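Local coordinates for protein Proline/betaine transporter, RALF (Rickettsia prowazekii str. Madrid E, PDB 4D7R) that probably acts as a guanine nucleotide exchange factor, here as an engineered chimera joining a Rickettsia Sec7 domain to a Legionella capping domain, at residues K110-S115 / K207-E212; Q164-N169 / K275-F280; S47-I52 / Q61-E66; R118-F123 / K216-N221. All blocks are in the same frame, centred on the assembly; numbering follows the deposited sequence.

Interaction 1. Residues K110-S115 / K207-E212; sequences KDYLES and KKIYDE
In the all-helical Sec7 part of the chimera, Y112 and L113 at the start of helix 112-121 pack against I209 and E212 of helix 203-215. The backbones come closest at L113 and I209, with 6.3 Å between their CA atoms. Two apolar touches carry the contact. The CD2 corner of the Y112 ring meets the I209 terminal methyl, with CD2 and CD1 3.9 Å apart. That methyl gets there because CD1 extends beyond CG1 (chi2 162°), carrying the isoleucine tip nearer than its CB bond alone would. L113, its CG trans to the backbone N (chi1 -174°), sets CD2 3.6 Å from CB of E212; the same methyl also lies near I209 O. E212 thus contributes only the root of its side chain, and its carboxylate leads off the contact. The helix start just before L113 is capped: D111 is the N-cap, its OD2 accepting from E114 N at 3.0 Å, and D111 O takes both S115 N and S115 OG, from opposite faces of its carbonyl plane. On the partner helix, I209 also packs on T165 of helix 155-173. Beyond the pair, Y112 packs on L161 and A162 of helix 155-173 and meets Y143 of helix 129-146 edge-to-face, while L113 continues onto F218, so the contact adjoins helices 155-173 and 129-146 and the loop that holds F218.

Interaction 2. Residues Q164-N169 / K275-F280; sequences QTIMLN and KSWLSF
M167 and I166 of helix 155-173, in the Sec7 part, meet F280 and W277 of helix 276-282, in the capping part, so the contact spans two proteins fused by design. The two short helical segments run nearly parallel, at 21° with their axes 10.7 Å apart, a wide spacing bridged by long side chains. Van der Waals packing makes up the touch. M167 is bent at both chi2 and chi3 (-52° and -53°), which folds its end across the F280 side chain at about a right angle: CE lies 3.7 Å from F280 CB and SD 3.8 Å from that same CB. The sulfur also stands 4.1 Å from W277 O. A longer apolar approach, 4.4 Å between I166 CG2 and W277 CZ3, completes the set. Within its own helix, the W277 indole has L278 CD2 3.5 Å above one face, toward the rim; its aromatic partner is Y163, with which it stacks. Polar pairing comes from outside the two segments. W277 NE1 bonds to Y159 OH, and K275 NZ bonds to the same hydroxyl and forms a salt bridge with D133. The chemistry implies that the M167-F280 touch is apolar and undirected, at a partly exposed margin, whereas the hydrogen bond to Y159 and the stack on Y163 probably restrict the turn of the indole.

Interaction 3. Residues S47-I52 / Q61-E66; sequences SGIARI and QDFIAE
I52 and F63 mark the closest backbone approach between segments 47-52 and 61-66, their CA atoms 6.4 Å apart. These lie on helices 45-58 and 63-73 of the Sec7 part, so the contact joins two consecutive helices of the all-helical Sec7 fold across a short turn. F63 supplies the main wedge. Its CG lies trans to the backbone N (chi1 161°), which swings the ring toward helix 45-58 and across both isoleucines at about a right angle. I49 receives the ring's far end: its CG2 approaches at the edge, near the ring plane, 3.6 Å from F63 CZ and 3.7 Å from F63 CE1. One turn later I52 uses the same type of branch, with CG2 3.8 Å from F63 CD1. That methyl also touches the aliphatic part of E66, 4.0 Å from CG, so it is lodged between a ring and a carboxylate side chain. Bending at chi2 (54°) turns the E66 carboxylate aside; with D30 close by, its ionisation may be shifted. K53 adds a cation-pi contact to the F63 ring, and I52 continues onto V37 of helix 31-43. The start of helix 63-73 is capped by D62, though both carboxylate bonds are weak: OD1 accepts from I64 N at 3.1 Å, and OD2 from A65 N at 3.4 Å. The backbone is firmer there, with E66 N donating to D62 O at 3.0 Å.

Interaction 4. Residues R118-F123 / K216-N221; sequences RFLQSF and KPFKLN
L120 meets F218 and L220 in the compact half of this contact, while Q121, K219 and N221 form its watery half. L120 CD1 sits over one face of the F218 ring, 4.2 Å from its centroid and 20° off the ring normal, a CH-pi contact. The same methyl lies 3.9 Å from L220 CD2, the two leucines running side by side and pointing the same way. With chi2 at 173°, L120 is extended enough for CD1 to serve both neighbours. F218 also packs on T165 and I166 of helix 155-173. On the loose side the backbones stay apart and water links them. Water 1 donates to L120 O at 2.7 Å and to K219 O at 3.2 Å, and accepts from N221 N at 2.8 Å. Water 2 accepts from K219 N at 3.0 Å; its link to Q121 OE1 is weak and doubtful, since that side chain has two conformers. Outside the pair, R117 bonds to K216 O and P217 O. What results is an extended segment leaving the last Sec7 helix and lying over the end of helix 112-121, near the start of the FKLPGE sequence at F123, consistent with the glutamic-finger motif of Sec7 exchange factors.

Interactions 1, 2 and 4 form one connected cluster, whereas interaction 3 stands apart. Interactions 1 and 4 share helix 112-121; their centres are about 13 Å apart, and L113 CD1 meets F218 CZ at 3.8 Å. T165, from a segment of interaction 2, bridges both: its CG2 lies 4.0 Å from L113 CD1 and 3.8 Å from F218 CZ. A probable hydrogen bond of 3.0 Å from F218 N to N169 OD1 ties interaction 4 to interaction 2 more directionally. Through helix 155-173 the Sec7 cluster thus reaches the capping part. Interaction 3 belongs to the earlier helices of Sec7, its centre about 26 Å from that of interaction 4, with nearest atoms about 13 Å apart.

Interaction 1. Residues K110-S115 / K207-E212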
# COMPACT_ATOMS: atom_id res chain seq x y z
N LYS A 110 -25.83 -0.62 -8.89
CA LYS A 110 -25.33 -1.80 -8.23
C LYS A 110 -25.35 -1.56 -6.73
O LYS A 110 -25.25 -0.40 -6.29
CB LYS A 110 -23.89 -2.17 -8.69
CG LYS A 110 -23.74 -2.55 -10.16
CD LYS A 110 -24.65 -3.67 -10.64
CE LYS A 110 -24.69 -3.70 -12.15
NZ LYS A 110 -25.88 -4.44 -12.65
N ASP A 111 -25.49 -2.65 -5.98
CA ASP A 111 -25.47 -2.67 -4.52
C ASP A 111 -24.07 -2.20 -4.12
O ASP A 111 -23.08 -2.69 -4.69
CB ASP A 111 -25.70 -4.10 -4.01
CG ASP A 111 -25.60 -4.20 -2.50
OD1 ASP A 111 -26.49 -3.65 -1.81
OD2 ASP A 111 -24.59 -4.75 -2.01
N TYR A 112 -24.00 -1.26 -3.16
CA TYR A 112 -22.75 -0.69 -2.69
C TYR A 112 -21.77 -1.74 -2.20
O TYR A 112 -20.64 -1.79 -2.69
CB TYR A 112 -22.99 0.36 -1.59
CG TYR A 112 -21.70 0.93 -1.05
CD1 TYR A 112 -21.04 1.95 -1.72
CD2 TYR A 112 -21.13 0.42 0.12
CE1 TYR A 112 -19.87 2.50 -1.21
CE2 TYR A 112 -19.94 0.94 0.61
CZ TYR A 112 -19.32 1.98 -0.05
OH TYR A 112 -18.16 2.50 0.42
N LEU A 113 -22.19 -2.56 -1.27
CA LEU A 113 -21.27 -3.52 -0.72
C LEU A 113 -20.79 -4.60 -1.75
O LEU A 113 -19.66 -4.98 -1.77
CB LEU A 113 -21.87 -4.17 0.50
CG LEU A 113 -20.95 -5.09 1.22
CD1 LEU A 113 -19.77 -4.31 1.76
CD2 LEU A 113 -21.69 -5.70 2.38
N GLU A 114 -21.70 -5.06 -2.58
CA GLU A 114 -21.34 -6.01 -3.63
C GLU A 114 -20.28 -5.40 -4.54
O GLU A 114 -19.31 -6.07 -4.90
CB GLU A 114 -22.58 -6.43 -4.42
CG GLU A 114 -23.22 -7.69 -3.86
CD GLU A 114 -22.53 -8.99 -4.23
OE1 GLU A 114 -22.72 -9.46 -5.37
OE2 GLU A 114 -21.79 -9.54 -3.38
N SER A 115 -20.45 -4.12 -4.87
CA SER A 115 -19.50 -3.38 -5.71
C SER A 115 -18.13 -3.30 -5.01
O SER A 115 -17.11 -3.55 -5.65
CB SER A 115 -20.04 -1.98 -5.97
OG SER A 115 -21.19 -2.07 -6.80
N LYS A 207 -28.09 -0.35 7.23
CA LYS A 207 -28.48 -1.62 7.85
C LYS A 207 -28.09 -2.79 6.96
O LYS A 207 -27.55 -3.78 7.47
CB LYS A 207 -29.98 -1.64 8.19
CG LYS A 207 -30.45 -2.86 9.03
CD LYS A 207 -29.65 -3.06 10.34
CE LYS A 207 -30.35 -3.93 11.36
NZ LYS A 207 -30.60 -5.31 10.86
N LYS A 208 -28.32 -2.64 5.64
CA LYS A 208 -27.99 -3.65 4.64
C LYS A 208 -26.48 -3.89 4.64
O LYS A 208 -26.07 -5.04 4.57
CB LYS A 208 -28.48 -3.25 3.26
CG LYS A 208 -30.00 -3.40 3.06
N ILE A 209 -25.66 -2.82 4.76
CA ILE A 209 -24.19 -2.96 4.81
C ILE A 209 -23.77 -3.68 6.10
O ILE A 209 -23.02 -4.66 6.07
CB ILE A 209 -23.44 -1.60 4.65
CG1 ILE A 209 -23.67 -0.96 3.27
CG2 ILE A 209 -21.91 -1.77 4.90
CD1 ILE A 209 -23.31 0.59 3.29
N TYR A 210 -24.27 -3.18 7.24
CA TYR A 210 -23.98 -3.75 8.55
C TYR A 210 -24.32 -5.25 8.59
O TYR A 210 -23.45 -6.03 8.94
CB TYR A 210 -24.66 -2.96 9.68
CG TYR A 210 -24.28 -3.44 11.06
CD1 TYR A 210 -24.90 -4.56 11.63
CD2 TYR A 210 -23.31 -2.77 11.81
CE1 TYR A 210 -24.53 -5.02 12.90
CE2 TYR A 210 -22.93 -3.24 13.07
CZ TYR A 210 -23.54 -4.37 13.61
OH TYR A 210 -23.19 -4.83 14.86
N ASP A 211 -25.55 -5.65 8.17
CA ASP A 211 -26.00 -7.05 8.20
C ASP A 211 -25.20 -7.98 7.30
O ASP A 211 -24.85 -9.09 7.72
CB ASP A 211 -27.50 -7.17 7.85
CG ASP A 211 -28.48 -6.57 8.84
OD1 ASP A 211 -28.07 -6.25 9.98
OD2 ASP A 211 -29.68 -6.45 8.49
N GLU A 212 -24.91 -7.53 6.06
CA GLU A 212 -24.18 -8.34 5.10
C GLU A 212 -22.73 -8.55 5.52
O GLU A 212 -22.24 -9.67 5.40
CB GLU A 212 -24.27 -7.79 3.67
CG GLU A 212 -25.67 -7.89 3.07
CD GLU A 212 -26.28 -9.28 2.97
OE1 GLU A 212 -25.59 -10.20 2.47
OE2 GLU A 212 -27.45 -9.44 3.38

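Interaction 2. Residues Q164-N169 / K275-F280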
# COMPACT_ATOMS: atom_id res chain seq x y z
N GLN A 164 -15.07 3.10 6.85
CA GLN A 164 -15.84 2.71 8.03
C GLN A 164 -16.33 1.27 7.89
O GLN A 164 -16.38 0.55 8.88
CB GLN A 164 -17.00 3.69 8.32
CG GLN A 164 -16.57 5.07 8.79
CD GLN A 164 -16.27 5.18 10.27
OE1 GLN A 164 -16.68 4.34 11.09
NE2 GLN A 164 -15.66 6.28 10.66
N THR A 165 -16.64 0.83 6.65
CA THR A 165 -17.13 -0.53 6.36
C THR A 165 -15.98 -1.52 6.54
O THR A 165 -16.16 -2.60 7.09
CB THR A 165 -17.75 -0.59 4.95
OG1 THR A 165 -18.86 0.29 4.87
CG2 THR A 165 -18.23 -1.99 4.57
N ILE A 166 -14.80 -1.14 6.03
CA ILE A 166 -13.57 -1.95 6.15
C ILE A 166 -13.21 -2.11 7.65
O ILE A 166 -12.91 -3.21 8.09
CB ILE A 166 -12.44 -1.30 5.30
CG1 ILE A 166 -12.71 -1.50 3.78
CG2 ILE A 166 -11.10 -1.88 5.70
CD1 ILE A 166 -11.91 -0.63 2.85
N MET A 167 -13.31 -1.03 8.43
CA MET A 167 -13.03 -1.10 9.87
C MET A 167 -14.12 -1.91 10.59
O MET A 167 -13.81 -2.65 11.53
CB MET A 167 -12.90 0.30 10.48
CG MET A 167 -11.49 0.90 10.37
SD MET A 167 -10.13 -0.14 10.99
CE MET A 167 -10.68 -0.54 12.68
N LEU A 168 -15.40 -1.81 10.10
CA LEU A 168 -16.53 -2.54 10.68
C LEU A 168 -16.26 -4.05 10.49
O LEU A 168 -16.47 -4.82 11.43
CB LEU A 168 -17.86 -2.15 10.01
CG LEU A 168 -19.08 -2.94 10.52
CD1 LEU A 168 -19.33 -2.69 12.03
CD2 LEU A 168 -20.28 -2.73 9.64
N ASN A 169 -15.75 -4.43 9.30
CA ASN A 169 -15.36 -5.83 8.98
C ASN A 169 -14.35 -6.37 10.00
O ASN A 169 -14.56 -7.45 10.58
CB ASN A 169 -14.79 -5.90 7.57
CG ASN A 169 -14.39 -7.29 7.20
OD1 ASN A 169 -15.23 -8.19 7.10
ND2 ASN A 169 -13.10 -7.50 7.04
N LYS A 275 -3.22 8.56 8.52
CA LYS A 275 -4.64 8.80 8.70
C LYS A 275 -5.07 7.88 9.84
O LYS A 275 -4.53 6.77 9.97
CB LYS A 275 -5.43 8.49 7.42
CG LYS A 275 -5.05 9.41 6.25
CD LYS A 275 -6.05 9.28 5.12
CE LYS A 275 -5.68 10.17 3.97
NZ LYS A 275 -6.54 9.92 2.78
N SER A 276 -5.93 8.35 10.72
CA SER A 276 -6.35 7.55 11.85
C SER A 276 -6.86 6.17 11.51
O SER A 276 -6.44 5.21 12.11
CB SER A 276 -7.33 8.30 12.76
OG SER A 276 -6.70 9.44 13.25
N TRP A 277 -7.75 6.08 10.54
CA TRP A 277 -8.26 4.79 10.19
C TRP A 277 -7.18 3.81 9.70
O TRP A 277 -7.32 2.66 9.83
CB TRP A 277 -9.39 4.87 9.18
CG TRP A 277 -9.04 5.00 7.78
CD1 TRP A 277 -8.84 6.15 7.10
CD2 TRP A 277 -8.96 3.96 6.83
NE1 TRP A 277 -8.60 5.89 5.79
CE2 TRP A 277 -8.64 4.55 5.60
CE3 TRP A 277 -9.03 2.58 6.91
CZ2 TRP A 277 -8.46 3.81 4.47
CZ3 TRP A 277 -8.87 1.87 5.75
CH2 TRP A 277 -8.57 2.48 4.57
N LEU A 278 -6.14 4.33 9.10
CA LEU A 278 -5.05 3.49 8.58
C LEU A 278 -4.25 2.95 9.73
O LEU A 278 -3.79 1.80 9.67
CB LEU A 278 -4.17 4.26 7.59
CG LEU A 278 -4.78 4.57 6.23
CD1 LEU A 278 -3.84 5.44 5.40
CD2 LEU A 278 -5.13 3.30 5.47
N SER A 279 -4.12 3.75 10.79
CA SER A 279 -3.44 3.32 12.00
C SER A 279 -4.21 2.16 12.62
O SER A 279 -3.65 1.24 12.99
CB SER A 279 -3.21 4.44 13.01
OG SER A 279 -2.38 5.43 12.57
N PHE A 280 -5.52 2.28 12.71
CA PHE A 280 -6.38 1.24 13.26
C PHE A 280 -6.32 -0.02 12.43
O PHE A 280 -6.26 -1.09 12.91
CB PHE A 280 -7.81 1.73 13.32
CG PHE A 280 -8.10 2.54 14.52
CD1 PHE A 280 -7.52 3.74 14.66
CD2 PHE A 280 -8.91 2.08 15.50
CE1 PHE A 280 -7.75 4.51 15.77
CE2 PHE A 280 -9.14 2.83 16.63
CZ PHE A 280 -8.58 4.04 16.75

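Interaction 3. Residues S47-I52 / Q61-E66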
# COMPACT_ATOMS: atom_id res chain seq x y z
N SER A 47 8.81 -4.76 -17.37
CA SER A 47 9.02 -5.27 -18.75
C SER A 47 7.71 -5.42 -19.53
O SER A 47 7.69 -5.15 -20.74
CB SER A 47 9.84 -6.55 -18.75
OG SER A 47 9.11 -7.63 -18.21
N GLY A 48 6.63 -5.78 -18.81
CA GLY A 48 5.27 -5.87 -19.34
C GLY A 48 4.73 -4.50 -19.67
O GLY A 48 4.23 -4.29 -20.77
N ILE A 49 4.83 -3.53 -18.73
CA ILE A 49 4.42 -2.13 -18.95
C ILE A 49 5.21 -1.50 -20.13
O ILE A 49 4.62 -0.77 -20.94
CB ILE A 49 4.55 -1.29 -17.62
CG1 ILE A 49 3.61 -1.79 -16.48
CG2 ILE A 49 4.39 0.19 -17.85
CD1 ILE A 49 2.08 -1.98 -16.83
N ALA A 50 6.54 -1.75 -20.20
CA ALA A 50 7.39 -1.24 -21.29
C ALA A 50 6.86 -1.68 -22.67
O ALA A 50 6.84 -0.88 -23.61
CB ALA A 50 8.82 -1.71 -21.11
N ARG A 51 6.42 -2.95 -22.78
CA ARG A 51 5.87 -3.48 -24.02
C ARG A 51 4.56 -2.83 -24.40
O ARG A 51 4.34 -2.61 -25.58
CB ARG A 51 5.76 -5.02 -24.01
CG ARG A 51 5.28 -5.67 -25.33
CD ARG A 51 6.05 -5.24 -26.60
NE ARG A 51 5.34 -5.69 -27.81
CZ ARG A 51 5.11 -4.95 -28.89
NH1 ARG A 51 5.55 -3.70 -28.96
NH2 ARG A 51 4.46 -5.47 -29.92
N ILE A 52 3.68 -2.50 -23.41
CA ILE A 52 2.41 -1.81 -23.66
C ILE A 52 2.75 -0.41 -24.17
O ILE A 52 2.12 0.07 -25.12
CB ILE A 52 1.45 -1.74 -22.41
CG1 ILE A 52 1.05 -3.14 -21.92
CG2 ILE A 52 0.22 -0.88 -22.73
CD1 ILE A 52 0.38 -3.19 -20.52
N GLN A 61 -1.65 4.23 -30.03
CA GLN A 61 -2.70 3.98 -29.04
C GLN A 61 -2.42 4.66 -27.71
O GLN A 61 -1.30 5.13 -27.51
CB GLN A 61 -2.95 2.45 -28.86
CG GLN A 61 -3.36 1.74 -30.18
CD GLN A 61 -4.66 2.26 -30.79
OE1 GLN A 61 -5.69 2.37 -30.12
NE2 GLN A 61 -4.63 2.60 -32.07
N ASP A 62 -3.41 4.69 -26.80
CA ASP A 62 -3.28 5.30 -25.47
C ASP A 62 -2.80 4.28 -24.44
O ASP A 62 -3.54 3.36 -24.07
CB ASP A 62 -4.62 5.93 -25.05
CG ASP A 62 -4.72 6.44 -23.62
OD1 ASP A 62 -3.66 6.75 -23.02
OD2 ASP A 62 -5.84 6.56 -23.12
N PHE A 63 -1.58 4.50 -23.95
CA PHE A 63 -0.91 3.66 -22.97
C PHE A 63 -1.75 3.51 -21.70
O PHE A 63 -1.89 2.40 -21.21
CB PHE A 63 0.51 4.20 -22.66
CG PHE A 63 1.09 3.69 -21.36
CD1 PHE A 63 1.45 2.35 -21.22
CD2 PHE A 63 1.16 4.51 -20.25
CE1 PHE A 63 1.92 1.87 -19.99
CE2 PHE A 63 1.60 4.02 -19.02
CZ PHE A 63 2.00 2.71 -18.90
N ILE A 64 -2.32 4.62 -21.21
CA ILE A 64 -3.13 4.57 -19.97
C ILE A 64 -4.33 3.63 -20.11
O ILE A 64 -4.48 2.70 -19.31
CB ILE A 64 -3.51 5.99 -19.47
CG1 ILE A 64 -2.23 6.86 -19.21
CG2 ILE A 64 -4.43 5.92 -18.22
CD1 ILE A 64 -1.16 6.27 -18.19
N ALA A 65 -5.18 3.87 -21.13
CA ALA A 65 -6.39 3.08 -21.36
C ALA A 65 -6.07 1.61 -21.60
O ALA A 65 -6.72 0.76 -20.98
CB ALA A 65 -7.17 3.64 -22.54
N GLU A 66 -5.06 1.32 -22.44
CA GLU A 66 -4.65 -0.05 -22.75
C GLU A 66 -4.18 -0.80 -21.51
O GLU A 66 -4.56 -1.96 -21.34
CB GLU A 66 -3.60 -0.10 -23.87
CG GLU A 66 -3.33 -1.50 -24.40
CD GLU A 66 -4.54 -2.29 -24.89
OE1 GLU A 66 -5.49 -1.67 -25.41
OE2 GLU A 66 -4.50 -3.53 -24.78

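Interaction 4. Residues R118-F123 / K216-N221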
# COMPACT_ATOMS: atom_id res chain seq x y z
N ARG A 118 -16.39 -6.80 -4.99
CA ARG A 118 -15.92 -7.10 -6.31
C ARG A 118 -14.61 -6.36 -6.60
O ARG A 118 -13.68 -6.93 -7.02
CB ARG A 118 -16.99 -6.79 -7.33
CG ARG A 118 -16.75 -7.42 -8.65
CD ARG A 118 -17.97 -7.41 -9.51
NE ARG A 118 -17.82 -6.52 -10.64
CZ ARG A 118 -18.67 -5.58 -10.96
NH1 ARG A 118 -19.81 -5.52 -10.36
NH2 ARG A 118 -18.37 -4.69 -11.86
N PHE A 119 -14.58 -5.07 -6.34
CA PHE A 119 -13.41 -4.23 -6.57
C PHE A 119 -12.22 -4.81 -5.83
O PHE A 119 -11.18 -5.04 -6.45
CB PHE A 119 -13.67 -2.76 -6.13
CG PHE A 119 -12.50 -1.82 -6.39
CD1 PHE A 119 -12.18 -1.42 -7.68
CD2 PHE A 119 -11.69 -1.40 -5.34
CE1 PHE A 119 -11.09 -0.55 -7.92
CE2 PHE A 119 -10.59 -0.54 -5.57
CZ PHE A 119 -10.31 -0.12 -6.86
N LEU A 120 -12.38 -5.08 -4.51
CA LEU A 120 -11.30 -5.59 -3.67
C LEU A 120 -10.70 -6.96 -4.13
O LEU A 120 -9.56 -7.28 -3.77
CB LEU A 120 -11.69 -5.61 -2.18
CG LEU A 120 -12.00 -4.25 -1.50
CD1 LEU A 120 -12.54 -4.46 -0.09
CD2 LEU A 120 -10.78 -3.30 -1.50
N GLN A 121 -11.46 -7.75 -4.93
CA GLN A 121 -11.05 -9.06 -5.46
C GLN A 121 -10.34 -8.95 -6.82
O GLN A 121 -9.74 -9.93 -7.27
CB GLN A 121 -12.27 -9.99 -5.61
CG GLN A 121 -12.84 -10.51 -4.30
CD GLN A 121 -14.26 -10.99 -4.47
OE1 GLN A 121 -15.09 -10.94 -3.55
NE2 GLN A 121 -14.57 -11.49 -5.65
N SER A 122 -10.41 -7.78 -7.47
CA SER A 122 -9.80 -7.57 -8.80
C SER A 122 -8.26 -7.51 -8.80
O SER A 122 -7.63 -7.51 -9.87
CB SER A 122 -10.42 -6.36 -9.50
OG SER A 122 -10.09 -5.17 -8.80
N PHE A 123 -7.67 -7.49 -7.60
CA PHE A 123 -6.22 -7.45 -7.39
C PHE A 123 -5.89 -8.03 -6.00
O PHE A 123 -6.80 -8.34 -5.22
CB PHE A 123 -5.70 -5.99 -7.52
CG PHE A 123 -6.50 -4.95 -6.77
CD1 PHE A 123 -6.42 -4.84 -5.39
CD2 PHE A 123 -7.37 -4.10 -7.45
CE1 PHE A 123 -7.23 -3.94 -4.69
CE2 PHE A 123 -8.17 -3.19 -6.76
CZ PHE A 123 -8.08 -3.10 -5.38
N LYS A 216 -21.09 -12.08 6.26
CA LYS A 216 -20.04 -12.51 5.37
C LYS A 216 -18.88 -11.52 5.40
O LYS A 216 -19.03 -10.42 4.85
CB LYS A 216 -20.61 -12.66 3.95
CG LYS A 216 -19.79 -13.54 3.00
CD LYS A 216 -19.79 -13.01 1.56
CE LYS A 216 -21.15 -12.97 0.89
NZ LYS A 216 -21.10 -12.36 -0.47
N PRO A 217 -17.74 -11.85 6.00
CA PRO A 217 -16.65 -10.88 6.02
C PRO A 217 -16.11 -10.62 4.63
O PRO A 217 -16.43 -11.34 3.77
CB PRO A 217 -15.57 -11.58 6.82
CG PRO A 217 -15.85 -13.03 6.71
CD PRO A 217 -17.33 -13.12 6.63
N PHE A 218 -15.27 -9.63 4.46
CA PHE A 218 -14.65 -9.41 3.16
C PHE A 218 -13.65 -10.54 2.90
O PHE A 218 -13.03 -11.06 3.84
CB PHE A 218 -13.86 -8.08 3.16
CG PHE A 218 -14.65 -6.81 3.00
CD1 PHE A 218 -15.36 -6.56 1.83
CD2 PHE A 218 -14.62 -5.83 3.98
CE1 PHE A 218 -16.09 -5.38 1.68
CE2 PHE A 218 -15.34 -4.64 3.82
CZ PHE A 218 -16.07 -4.42 2.67
N LYS A 219 -13.48 -10.91 1.62
CA LYS A 219 -12.42 -11.79 1.13
C LYS A 219 -11.30 -10.78 0.82
O LYS A 219 -11.44 -9.96 -0.11
CB LYS A 219 -12.84 -12.55 -0.15
CG LYS A 219 -13.89 -13.66 0.07
CD LYS A 219 -13.40 -14.84 0.94
CE LYS A 219 -12.43 -15.79 0.25
NZ LYS A 219 -11.92 -16.82 1.19
N LEU A 220 -10.29 -10.70 1.71
CA LEU A 220 -9.18 -9.76 1.55
C LEU A 220 -7.92 -10.57 1.31
O LEU A 220 -7.43 -11.27 2.21
CB LEU A 220 -8.98 -8.83 2.76
CG LEU A 220 -10.14 -7.97 3.26
CD1 LEU A 220 -9.83 -7.41 4.63
CD2 LEU A 220 -10.49 -6.83 2.30
N ASN A 221 -7.42 -10.52 0.08
CA ASN A 221 -6.23 -11.25 -0.29
C ASN A 221 -5.10 -10.24 -0.32
O ASN A 221 -5.06 -9.37 -1.20
CB ASN A 221 -6.42 -11.96 -1.64
CG ASN A 221 -7.65 -12.84 -1.73
OD1 ASN A 221 -8.51 -12.66 -2.61
ND2 ASN A 221 -7.77 -13.79 -0.81
O HOH W 1 -8.93 -9.07 -1.82
O HOH W 2 -15.69 -10.17 -0.23
O HOH W 3 -7.70 -11.07 -4.91